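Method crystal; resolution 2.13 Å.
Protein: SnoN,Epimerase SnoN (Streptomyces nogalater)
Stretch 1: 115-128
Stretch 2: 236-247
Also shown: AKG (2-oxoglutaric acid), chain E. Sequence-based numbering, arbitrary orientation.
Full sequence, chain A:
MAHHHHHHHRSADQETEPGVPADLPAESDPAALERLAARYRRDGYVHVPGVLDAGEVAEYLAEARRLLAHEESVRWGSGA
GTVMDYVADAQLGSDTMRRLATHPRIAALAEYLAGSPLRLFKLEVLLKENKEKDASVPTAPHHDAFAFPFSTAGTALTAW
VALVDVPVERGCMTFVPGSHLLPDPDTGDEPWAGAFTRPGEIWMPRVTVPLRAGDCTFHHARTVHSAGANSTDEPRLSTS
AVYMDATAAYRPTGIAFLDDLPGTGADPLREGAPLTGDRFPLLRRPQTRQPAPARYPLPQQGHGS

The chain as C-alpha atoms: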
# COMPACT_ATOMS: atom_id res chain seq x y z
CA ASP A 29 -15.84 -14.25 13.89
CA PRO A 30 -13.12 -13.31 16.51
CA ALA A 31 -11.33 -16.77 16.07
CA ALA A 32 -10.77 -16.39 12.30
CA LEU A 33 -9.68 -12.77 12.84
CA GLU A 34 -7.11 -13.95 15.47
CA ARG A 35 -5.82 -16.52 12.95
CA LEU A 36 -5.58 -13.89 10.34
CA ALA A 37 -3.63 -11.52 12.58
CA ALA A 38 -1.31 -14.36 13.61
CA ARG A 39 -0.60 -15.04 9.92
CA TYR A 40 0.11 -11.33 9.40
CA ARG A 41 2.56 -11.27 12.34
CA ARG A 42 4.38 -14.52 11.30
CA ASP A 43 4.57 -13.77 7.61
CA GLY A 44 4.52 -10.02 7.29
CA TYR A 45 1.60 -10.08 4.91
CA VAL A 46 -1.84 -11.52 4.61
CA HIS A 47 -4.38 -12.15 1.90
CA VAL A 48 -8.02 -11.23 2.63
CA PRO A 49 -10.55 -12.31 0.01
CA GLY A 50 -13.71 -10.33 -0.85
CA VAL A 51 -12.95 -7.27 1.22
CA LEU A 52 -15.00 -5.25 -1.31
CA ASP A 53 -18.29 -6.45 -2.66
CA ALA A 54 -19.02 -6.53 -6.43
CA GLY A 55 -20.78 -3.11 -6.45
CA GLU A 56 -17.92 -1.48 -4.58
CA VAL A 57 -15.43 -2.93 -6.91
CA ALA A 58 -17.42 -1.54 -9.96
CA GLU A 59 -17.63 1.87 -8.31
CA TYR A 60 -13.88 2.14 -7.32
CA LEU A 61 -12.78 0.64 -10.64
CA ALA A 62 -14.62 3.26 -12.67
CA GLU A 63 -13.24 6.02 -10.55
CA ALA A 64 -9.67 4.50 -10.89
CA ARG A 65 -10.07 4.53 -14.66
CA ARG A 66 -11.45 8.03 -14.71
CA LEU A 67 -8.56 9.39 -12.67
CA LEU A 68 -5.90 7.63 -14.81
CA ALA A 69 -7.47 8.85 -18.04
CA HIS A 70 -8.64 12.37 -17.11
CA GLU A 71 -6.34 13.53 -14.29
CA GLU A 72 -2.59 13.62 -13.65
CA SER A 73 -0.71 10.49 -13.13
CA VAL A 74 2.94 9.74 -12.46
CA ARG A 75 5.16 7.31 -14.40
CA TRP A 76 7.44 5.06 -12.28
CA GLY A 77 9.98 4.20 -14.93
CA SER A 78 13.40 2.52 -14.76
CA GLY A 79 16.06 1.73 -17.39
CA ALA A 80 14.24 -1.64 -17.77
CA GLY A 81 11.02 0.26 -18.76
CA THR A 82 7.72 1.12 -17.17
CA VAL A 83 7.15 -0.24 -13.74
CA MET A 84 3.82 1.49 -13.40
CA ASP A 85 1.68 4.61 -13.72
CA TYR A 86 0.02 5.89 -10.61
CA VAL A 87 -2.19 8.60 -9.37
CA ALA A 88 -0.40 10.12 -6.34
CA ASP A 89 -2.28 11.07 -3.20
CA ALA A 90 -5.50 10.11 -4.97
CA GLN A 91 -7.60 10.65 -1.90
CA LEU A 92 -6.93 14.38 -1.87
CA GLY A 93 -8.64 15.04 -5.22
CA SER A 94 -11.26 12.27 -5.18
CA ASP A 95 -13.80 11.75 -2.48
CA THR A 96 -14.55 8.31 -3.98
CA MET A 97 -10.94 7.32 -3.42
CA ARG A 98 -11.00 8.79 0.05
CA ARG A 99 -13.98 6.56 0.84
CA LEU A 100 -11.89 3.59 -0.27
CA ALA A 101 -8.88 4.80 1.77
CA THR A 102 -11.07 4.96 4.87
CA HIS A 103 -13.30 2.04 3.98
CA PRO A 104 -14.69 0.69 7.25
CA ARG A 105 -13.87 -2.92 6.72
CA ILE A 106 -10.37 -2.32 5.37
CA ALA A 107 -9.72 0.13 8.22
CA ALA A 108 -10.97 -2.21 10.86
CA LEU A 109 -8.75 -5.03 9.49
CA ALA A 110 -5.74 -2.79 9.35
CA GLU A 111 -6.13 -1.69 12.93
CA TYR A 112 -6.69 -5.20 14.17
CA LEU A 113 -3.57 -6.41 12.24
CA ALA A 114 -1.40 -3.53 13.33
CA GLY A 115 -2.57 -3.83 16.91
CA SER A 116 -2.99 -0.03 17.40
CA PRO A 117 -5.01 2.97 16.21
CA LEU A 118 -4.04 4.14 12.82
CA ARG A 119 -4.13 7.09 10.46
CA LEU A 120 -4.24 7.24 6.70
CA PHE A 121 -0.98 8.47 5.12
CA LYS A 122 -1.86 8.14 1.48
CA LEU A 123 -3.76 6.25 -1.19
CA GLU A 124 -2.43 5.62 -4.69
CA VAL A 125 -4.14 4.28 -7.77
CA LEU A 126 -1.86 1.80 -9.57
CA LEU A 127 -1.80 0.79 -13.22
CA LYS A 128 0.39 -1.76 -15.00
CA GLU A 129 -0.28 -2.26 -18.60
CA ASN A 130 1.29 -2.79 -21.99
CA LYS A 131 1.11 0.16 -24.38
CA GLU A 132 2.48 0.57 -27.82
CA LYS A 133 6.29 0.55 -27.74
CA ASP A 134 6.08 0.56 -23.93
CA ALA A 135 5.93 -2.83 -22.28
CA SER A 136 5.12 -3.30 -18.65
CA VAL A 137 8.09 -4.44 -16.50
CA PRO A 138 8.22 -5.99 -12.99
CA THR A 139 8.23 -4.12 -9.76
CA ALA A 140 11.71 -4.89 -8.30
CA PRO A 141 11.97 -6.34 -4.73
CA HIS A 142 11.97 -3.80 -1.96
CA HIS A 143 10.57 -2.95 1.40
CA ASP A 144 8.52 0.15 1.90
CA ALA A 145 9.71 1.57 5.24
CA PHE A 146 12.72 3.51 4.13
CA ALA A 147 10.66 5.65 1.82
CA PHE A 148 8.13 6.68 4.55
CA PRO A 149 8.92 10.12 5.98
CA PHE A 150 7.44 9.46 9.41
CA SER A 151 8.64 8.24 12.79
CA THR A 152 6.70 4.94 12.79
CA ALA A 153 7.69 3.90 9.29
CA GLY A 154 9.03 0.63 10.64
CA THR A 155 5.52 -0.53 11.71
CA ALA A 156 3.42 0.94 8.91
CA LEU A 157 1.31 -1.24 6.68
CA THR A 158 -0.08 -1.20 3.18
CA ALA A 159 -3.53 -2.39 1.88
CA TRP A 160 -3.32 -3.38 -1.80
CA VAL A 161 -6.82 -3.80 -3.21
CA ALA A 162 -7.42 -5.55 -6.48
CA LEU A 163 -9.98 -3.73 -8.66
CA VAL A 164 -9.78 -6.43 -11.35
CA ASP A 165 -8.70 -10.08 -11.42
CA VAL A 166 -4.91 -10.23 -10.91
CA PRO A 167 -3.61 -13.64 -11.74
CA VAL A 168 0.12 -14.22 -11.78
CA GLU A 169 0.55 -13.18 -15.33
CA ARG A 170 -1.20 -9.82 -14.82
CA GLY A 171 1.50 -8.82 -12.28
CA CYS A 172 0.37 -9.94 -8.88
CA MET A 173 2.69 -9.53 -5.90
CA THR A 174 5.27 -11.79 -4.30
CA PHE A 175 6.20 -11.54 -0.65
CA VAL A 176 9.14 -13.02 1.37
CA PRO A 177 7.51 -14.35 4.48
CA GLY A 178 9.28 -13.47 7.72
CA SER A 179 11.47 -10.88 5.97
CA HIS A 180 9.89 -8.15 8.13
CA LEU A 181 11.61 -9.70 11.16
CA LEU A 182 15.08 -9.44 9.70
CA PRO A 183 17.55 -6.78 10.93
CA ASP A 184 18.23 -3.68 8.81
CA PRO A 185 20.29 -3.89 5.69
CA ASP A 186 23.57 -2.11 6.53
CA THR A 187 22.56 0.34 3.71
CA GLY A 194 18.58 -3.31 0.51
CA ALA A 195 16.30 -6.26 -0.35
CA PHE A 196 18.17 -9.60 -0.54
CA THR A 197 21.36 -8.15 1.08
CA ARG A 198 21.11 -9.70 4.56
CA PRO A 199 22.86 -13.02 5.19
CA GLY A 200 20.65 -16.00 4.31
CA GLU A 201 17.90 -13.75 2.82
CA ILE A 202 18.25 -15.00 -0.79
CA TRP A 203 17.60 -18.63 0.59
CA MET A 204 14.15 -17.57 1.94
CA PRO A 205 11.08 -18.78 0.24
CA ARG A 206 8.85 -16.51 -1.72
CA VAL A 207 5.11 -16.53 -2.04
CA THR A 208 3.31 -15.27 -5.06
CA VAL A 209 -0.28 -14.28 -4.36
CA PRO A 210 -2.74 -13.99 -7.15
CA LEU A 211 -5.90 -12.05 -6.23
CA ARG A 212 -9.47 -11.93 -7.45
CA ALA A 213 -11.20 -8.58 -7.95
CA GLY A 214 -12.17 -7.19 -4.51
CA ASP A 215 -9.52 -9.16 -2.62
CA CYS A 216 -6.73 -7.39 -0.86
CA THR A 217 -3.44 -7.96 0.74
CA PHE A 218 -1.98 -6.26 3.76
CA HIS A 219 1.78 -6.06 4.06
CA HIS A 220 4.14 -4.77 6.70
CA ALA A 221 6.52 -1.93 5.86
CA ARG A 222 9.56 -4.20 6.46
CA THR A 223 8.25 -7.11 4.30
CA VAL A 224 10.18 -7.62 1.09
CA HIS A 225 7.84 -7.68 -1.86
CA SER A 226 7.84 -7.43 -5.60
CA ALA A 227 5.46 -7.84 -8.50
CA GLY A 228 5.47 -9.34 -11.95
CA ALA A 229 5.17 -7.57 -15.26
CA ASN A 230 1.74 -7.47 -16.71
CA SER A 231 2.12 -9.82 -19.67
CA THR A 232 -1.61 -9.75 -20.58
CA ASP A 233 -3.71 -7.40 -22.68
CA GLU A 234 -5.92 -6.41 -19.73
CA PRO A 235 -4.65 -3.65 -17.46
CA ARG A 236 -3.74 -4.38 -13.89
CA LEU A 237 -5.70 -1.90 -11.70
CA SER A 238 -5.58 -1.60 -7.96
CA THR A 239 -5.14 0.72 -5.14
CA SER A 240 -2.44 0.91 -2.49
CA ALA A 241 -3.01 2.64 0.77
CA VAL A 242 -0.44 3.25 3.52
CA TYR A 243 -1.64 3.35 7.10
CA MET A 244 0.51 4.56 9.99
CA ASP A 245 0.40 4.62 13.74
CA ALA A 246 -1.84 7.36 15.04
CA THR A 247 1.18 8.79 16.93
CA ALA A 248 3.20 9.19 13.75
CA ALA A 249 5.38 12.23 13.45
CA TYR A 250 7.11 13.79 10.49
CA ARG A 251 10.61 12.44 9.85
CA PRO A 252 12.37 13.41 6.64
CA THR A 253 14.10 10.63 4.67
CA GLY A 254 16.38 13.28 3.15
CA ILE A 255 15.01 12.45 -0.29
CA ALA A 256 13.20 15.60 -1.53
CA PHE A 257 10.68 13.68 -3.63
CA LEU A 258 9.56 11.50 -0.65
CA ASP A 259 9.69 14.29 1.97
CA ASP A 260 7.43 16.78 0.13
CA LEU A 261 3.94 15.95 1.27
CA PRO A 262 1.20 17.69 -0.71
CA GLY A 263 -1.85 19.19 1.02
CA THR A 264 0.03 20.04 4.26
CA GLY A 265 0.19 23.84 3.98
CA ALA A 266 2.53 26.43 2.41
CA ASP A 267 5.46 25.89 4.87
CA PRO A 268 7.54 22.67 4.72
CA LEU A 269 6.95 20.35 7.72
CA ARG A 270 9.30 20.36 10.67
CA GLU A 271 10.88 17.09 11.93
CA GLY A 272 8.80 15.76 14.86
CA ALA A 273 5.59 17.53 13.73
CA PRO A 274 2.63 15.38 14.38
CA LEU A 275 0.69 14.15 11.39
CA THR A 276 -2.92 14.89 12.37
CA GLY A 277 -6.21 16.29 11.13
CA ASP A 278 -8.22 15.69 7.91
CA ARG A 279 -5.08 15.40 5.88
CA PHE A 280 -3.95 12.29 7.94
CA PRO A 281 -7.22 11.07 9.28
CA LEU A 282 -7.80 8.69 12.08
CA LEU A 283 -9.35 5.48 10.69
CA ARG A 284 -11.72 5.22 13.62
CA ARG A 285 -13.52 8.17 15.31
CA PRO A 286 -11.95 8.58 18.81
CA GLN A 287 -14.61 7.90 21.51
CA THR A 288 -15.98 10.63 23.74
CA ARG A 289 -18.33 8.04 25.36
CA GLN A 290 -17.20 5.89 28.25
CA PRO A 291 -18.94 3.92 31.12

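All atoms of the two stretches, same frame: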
# COMPACT_ATOMS: atom_id res chain seq x y z
N GLY A 115 -2.48 -3.81 15.48
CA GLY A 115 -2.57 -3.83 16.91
C GLY A 115 -2.66 -2.47 17.57
O GLY A 115 -2.47 -2.38 18.76
N SER A 116 -2.88 -1.40 16.82
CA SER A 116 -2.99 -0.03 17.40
C SER A 116 -3.91 0.87 16.53
O SER A 116 -4.19 0.54 15.37
CB SER A 116 -1.57 0.66 17.46
OG SER A 116 -1.16 1.28 16.18
N PRO A 117 -4.30 2.01 17.05
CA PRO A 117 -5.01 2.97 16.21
C PRO A 117 -4.10 3.49 15.13
O PRO A 117 -2.89 3.61 15.33
CB PRO A 117 -5.37 4.10 17.17
CG PRO A 117 -5.33 3.49 18.54
CD PRO A 117 -4.34 2.37 18.49
N LEU A 118 -4.71 3.76 13.99
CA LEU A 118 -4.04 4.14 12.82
C LEU A 118 -4.61 5.41 12.21
O LEU A 118 -5.73 5.78 12.46
CB LEU A 118 -4.10 3.04 11.77
CG LEU A 118 -3.47 1.66 12.09
CD1 LEU A 118 -3.88 0.70 11.00
CD2 LEU A 118 -1.95 1.69 12.24
N ARG A 119 -3.79 6.00 11.35
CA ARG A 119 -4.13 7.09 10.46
C ARG A 119 -3.81 6.73 9.03
O ARG A 119 -2.94 5.90 8.75
CB ARG A 119 -3.34 8.35 10.80
CG ARG A 119 -3.71 9.02 12.08
CD ARG A 119 -2.68 10.06 12.51
NE ARG A 119 -3.07 10.65 13.78
CZ ARG A 119 -4.09 11.52 13.93
NH1 ARG A 119 -4.77 12.00 12.90
NH2 ARG A 119 -4.41 11.94 15.11
N LEU A 120 -4.54 7.36 8.12
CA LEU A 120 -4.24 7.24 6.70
C LEU A 120 -3.09 8.18 6.40
O LEU A 120 -3.12 9.32 6.78
CB LEU A 120 -5.43 7.62 5.85
CG LEU A 120 -5.21 7.81 4.34
CD1 LEU A 120 -4.89 6.49 3.67
CD2 LEU A 120 -6.44 8.43 3.67
N PHE A 121 -2.10 7.66 5.62
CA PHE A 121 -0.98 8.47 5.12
C PHE A 121 -1.17 8.86 3.70
O PHE A 121 -1.03 10.02 3.30
CB PHE A 121 0.38 7.72 5.28
CG PHE A 121 1.54 8.48 4.68
CD1 PHE A 121 1.92 9.70 5.20
CD2 PHE A 121 2.29 7.94 3.66
CE1 PHE A 121 2.98 10.38 4.68
CE2 PHE A 121 3.37 8.62 3.12
CZ PHE A 121 3.70 9.85 3.62
N LYS A 122 -1.48 7.88 2.90
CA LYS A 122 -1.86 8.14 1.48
C LYS A 122 -2.52 6.95 0.79
O LYS A 122 -2.38 5.78 1.24
CB LYS A 122 -0.64 8.52 0.65
CG LYS A 122 0.27 7.33 0.51
CD LYS A 122 1.51 7.66 -0.29
CE LYS A 122 2.26 6.38 -0.28
NZ LYS A 122 3.42 6.53 -1.15
N LEU A 123 -3.29 7.26 -0.25
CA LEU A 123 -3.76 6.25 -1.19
C LEU A 123 -3.24 6.55 -2.57
O LEU A 123 -3.37 7.68 -3.04
CB LEU A 123 -5.25 6.12 -1.18
CG LEU A 123 -5.82 4.99 -2.09
CD1 LEU A 123 -7.04 4.34 -1.51
CD2 LEU A 123 -6.13 5.46 -3.52
N GLU A 124 -2.75 5.52 -3.23
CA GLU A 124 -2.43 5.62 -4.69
C GLU A 124 -3.24 4.71 -5.57
O GLU A 124 -3.59 3.63 -5.17
CB GLU A 124 -0.95 5.36 -4.90
CG GLU A 124 -0.06 6.45 -4.27
CD GLU A 124 1.47 6.07 -4.28
OE1 GLU A 124 1.81 4.88 -4.51
OE2 GLU A 124 2.31 6.96 -4.15
N VAL A 125 -3.52 5.12 -6.80
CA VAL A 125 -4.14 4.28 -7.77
C VAL A 125 -3.05 3.72 -8.67
O VAL A 125 -2.36 4.51 -9.26
CB VAL A 125 -5.15 5.06 -8.62
CG1 VAL A 125 -5.78 4.21 -9.71
CG2 VAL A 125 -6.25 5.66 -7.76
N LEU A 126 -2.98 2.40 -8.85
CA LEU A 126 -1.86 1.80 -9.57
C LEU A 126 -2.33 1.16 -10.85
O LEU A 126 -3.31 0.47 -10.85
CB LEU A 126 -1.09 0.78 -8.74
CG LEU A 126 -0.71 1.22 -7.34
CD1 LEU A 126 0.02 0.07 -6.63
CD2 LEU A 126 0.18 2.42 -7.35
N LEU A 127 -1.57 1.39 -11.91
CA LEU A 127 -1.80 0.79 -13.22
C LEU A 127 -0.49 0.16 -13.78
O LEU A 127 0.51 0.84 -13.92
CB LEU A 127 -2.23 1.87 -14.18
CG LEU A 127 -2.33 1.53 -15.66
CD1 LEU A 127 -3.40 0.48 -15.92
CD2 LEU A 127 -2.58 2.79 -16.49
N LYS A 128 -0.56 -1.11 -14.11
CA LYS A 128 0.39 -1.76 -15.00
C LYS A 128 -0.28 -2.26 -16.21
O LYS A 128 -1.23 -3.01 -16.15
CB LYS A 128 1.07 -3.01 -14.40
CG LYS A 128 2.09 -2.78 -13.38
CD LYS A 128 2.83 -4.14 -13.16
CE LYS A 128 3.74 -4.07 -11.96
NZ LYS A 128 5.12 -3.70 -12.31
N ARG A 236 -3.73 -4.06 -15.30
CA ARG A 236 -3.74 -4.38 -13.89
C ARG A 236 -4.11 -3.05 -13.16
O ARG A 236 -3.39 -2.06 -13.24
CB ARG A 236 -2.38 -4.84 -13.40
CG ARG A 236 -2.46 -5.46 -12.02
CD ARG A 236 -1.12 -5.54 -11.36
NE ARG A 236 -0.70 -4.24 -10.86
CZ ARG A 236 0.42 -4.00 -10.19
NH1 ARG A 236 1.36 -4.90 -9.99
NH2 ARG A 236 0.64 -2.78 -9.79
N LEU A 237 -5.19 -3.08 -12.40
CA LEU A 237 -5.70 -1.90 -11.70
C LEU A 237 -6.00 -2.24 -10.27
O LEU A 237 -6.63 -3.30 -9.97
CB LEU A 237 -7.00 -1.39 -12.33
CG LEU A 237 -6.79 -0.68 -13.66
CD1 LEU A 237 -7.99 -0.72 -14.61
CD2 LEU A 237 -6.41 0.77 -13.47
N SER A 238 -5.50 -1.36 -9.39
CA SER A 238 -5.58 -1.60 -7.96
C SER A 238 -5.38 -0.31 -7.26
O SER A 238 -4.92 0.69 -7.87
CB SER A 238 -4.47 -2.61 -7.51
OG SER A 238 -3.18 -2.14 -7.84
N THR A 239 -5.58 -0.35 -5.97
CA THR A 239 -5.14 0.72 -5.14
C THR A 239 -4.20 0.23 -4.07
O THR A 239 -4.40 -0.86 -3.58
CB THR A 239 -6.32 1.49 -4.44
OG1 THR A 239 -7.02 0.58 -3.60
CG2 THR A 239 -7.27 2.06 -5.47
N SER A 240 -3.37 1.16 -3.59
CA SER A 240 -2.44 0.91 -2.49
C SER A 240 -2.48 2.03 -1.48
O SER A 240 -2.24 3.18 -1.81
CB SER A 240 -1.02 0.73 -3.08
OG SER A 240 -0.18 0.25 -2.14
N ALA A 241 -2.87 1.69 -0.27
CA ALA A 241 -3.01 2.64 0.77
C ALA A 241 -2.07 2.32 1.92
O ALA A 241 -2.05 1.21 2.41
CB ALA A 241 -4.46 2.66 1.31
N VAL A 242 -1.37 3.33 2.39
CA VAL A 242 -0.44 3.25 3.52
C VAL A 242 -1.11 3.85 4.77
O VAL A 242 -1.62 4.94 4.74
CB VAL A 242 0.85 4.03 3.21
CG1 VAL A 242 1.81 4.00 4.37
CG2 VAL A 242 1.51 3.46 1.94
N TYR A 243 -1.20 3.02 5.77
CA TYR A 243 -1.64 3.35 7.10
C TYR A 243 -0.46 3.36 8.12
O TYR A 243 0.50 2.55 8.04
CB TYR A 243 -2.65 2.33 7.57
CG TYR A 243 -3.80 2.20 6.60
CD1 TYR A 243 -4.69 3.24 6.42
CD2 TYR A 243 -3.95 1.08 5.79
CE1 TYR A 243 -5.73 3.16 5.51
CE2 TYR A 243 -5.02 1.01 4.89
CZ TYR A 243 -5.88 2.03 4.74
OH TYR A 243 -6.94 1.95 3.85
N MET A 244 -0.55 4.27 9.05
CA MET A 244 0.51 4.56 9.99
C MET A 244 -0.09 4.66 11.35
O MET A 244 -1.23 5.02 11.52
CB MET A 244 1.27 5.84 9.65
CG MET A 244 0.41 7.11 9.69
SD MET A 244 1.36 8.47 8.92
CE MET A 244 0.05 9.71 9.01
N ASP A 245 0.75 4.41 12.34
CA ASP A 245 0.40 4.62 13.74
C ASP A 245 -0.18 6.01 13.96
O ASP A 245 0.34 6.99 13.42
CB ASP A 245 1.65 4.56 14.57
CG ASP A 245 1.36 4.32 16.04
OD1 ASP A 245 0.85 5.17 16.78
OD2 ASP A 245 1.77 3.23 16.51
N ALA A 246 -1.23 6.08 14.75
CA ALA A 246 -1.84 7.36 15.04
C ALA A 246 -0.91 8.37 15.75
O ALA A 246 -1.17 9.54 15.71
CB ALA A 246 -3.10 7.16 15.86
N THR A 247 0.15 7.89 16.37
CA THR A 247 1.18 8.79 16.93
C THR A 247 2.32 9.17 15.97
O THR A 247 3.31 9.70 16.37
CB THR A 247 1.85 8.15 18.16
OG1 THR A 247 2.56 6.96 17.76
CG2 THR A 247 0.82 7.82 19.27
C1 AKG E . 3.42 -1.54 -2.44
O1 AKG E . 4.10 -1.26 -1.42
O2 AKG E . 2.16 -1.53 -2.43
C2 AKG E . 4.11 -1.93 -3.69
O5 AKG E . 5.35 -1.97 -3.72
C3 AKG E . 3.22 -2.27 -4.92
C4 AKG E . 3.93 -2.85 -6.13
C5 AKG E . 3.06 -3.15 -7.33
O3 AKG E . 1.83 -2.99 -7.25
O4 AKG E . 3.60 -3.51 -8.42
O HOH W 1 -2.39 -2.15 -10.38

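The ladder between these two antiparallel strands slips by one residue at Phe121, and a single acceptor absorbs the slip. Val242 O takes a hydrogen bond from Phe121 N at 2.9 Å and a weak one from Lys122 N at 3.5 Å, so two consecutive amides converge on one carbonyl. This is a beta bulge: Leu120 pairs with Tyr243, yet Lys122 pairs with Val242. The extra residue carries a psi of -50°, far from the extended values of its neighbours, and its CA-to-CB bond points toward the partner strand while the ring leads away. There the side chain is held by apolar contacts, with Phe121 CD2 4.0 Å from Val242 CG1 and Phe121 CB 3.8 Å from Met244 SD.

Either side of the bulge, the pairing is regular. Arg119 N donates to Met244 O at 2.7 Å, and Met244 N returns the bond to Arg119 O at 2.9 Å. Beyond the slip, Val242 N reaches Lys122 O at 2.9 Å, and the reciprocal pair Glu124 N to Ser240 O (2.8 Å) and Ser240 N to Glu124 O (2.9 Å) is nearly straight. The ladder continues through Leu126 with Ser238 to Lys128 with Arg236, where Arg236 N lies 2.8 Å from Lys128 O. In most of the non-hydrogen-bonded pairs the CA atoms lie closer than in the hydrogen-bonded ones, and CA-H groups face carbonyls: Ala241 CA is 3.2 Å from Lys122 O.

The two faces of the sheet follow different rules. On one, Leu120, Leu123, Val125 and Leu127 sit beside Tyr243, Ala241, Thr239 and Leu237. Leucine meets leucine at Leu127 CD1 to Leu237 CD2, 3.9 Å, whereas the small Ala241 lies opposite Leu123, with its CB 4.2 Å from Leu123 CD1.

The other face mixes polar and apolar side chains, and its Arg236 and Ser240 bind 2-oxoglutarate. Arg236 sends NH1 to AKG O4 at 3.1 Å, and its NH2 makes a weak bond to AKG O3 at 2.8 Å, so the guanidinium engages the distal carboxylate of the ligand. At the other end of the ligand, Ser240 OG donates to AKG O2 at 3.0 Å. Between these residues, Leu126 supplies apolar bulk, its CD1 3.8 Å from Ser240 CB and 3.6 Å from AKG O3. Lys128 CE lies over one face of the Arg236 guanidinium, 3.2 Å from Arg236 NH1. Lys128 NZ stays 4.6 Å from Arg236 NH1. Thus carbon, rather than the like charge, makes the close approach. Water 1 links Arg236 to the strand: it accepts from Arg236 NE at 2.7 Å, donates to Leu126 O at 2.8 Å, and is hydrogen-bonded to Ser238 OG at 2.7 Å.

At the far end, pairing outlasts the strand. Ala246 N donates to Pro117 O at 3.0 Å, and Arg119 NE reaches back to Ala246 O at 2.9 Å, tying the residue after the strand to an arginine side chain.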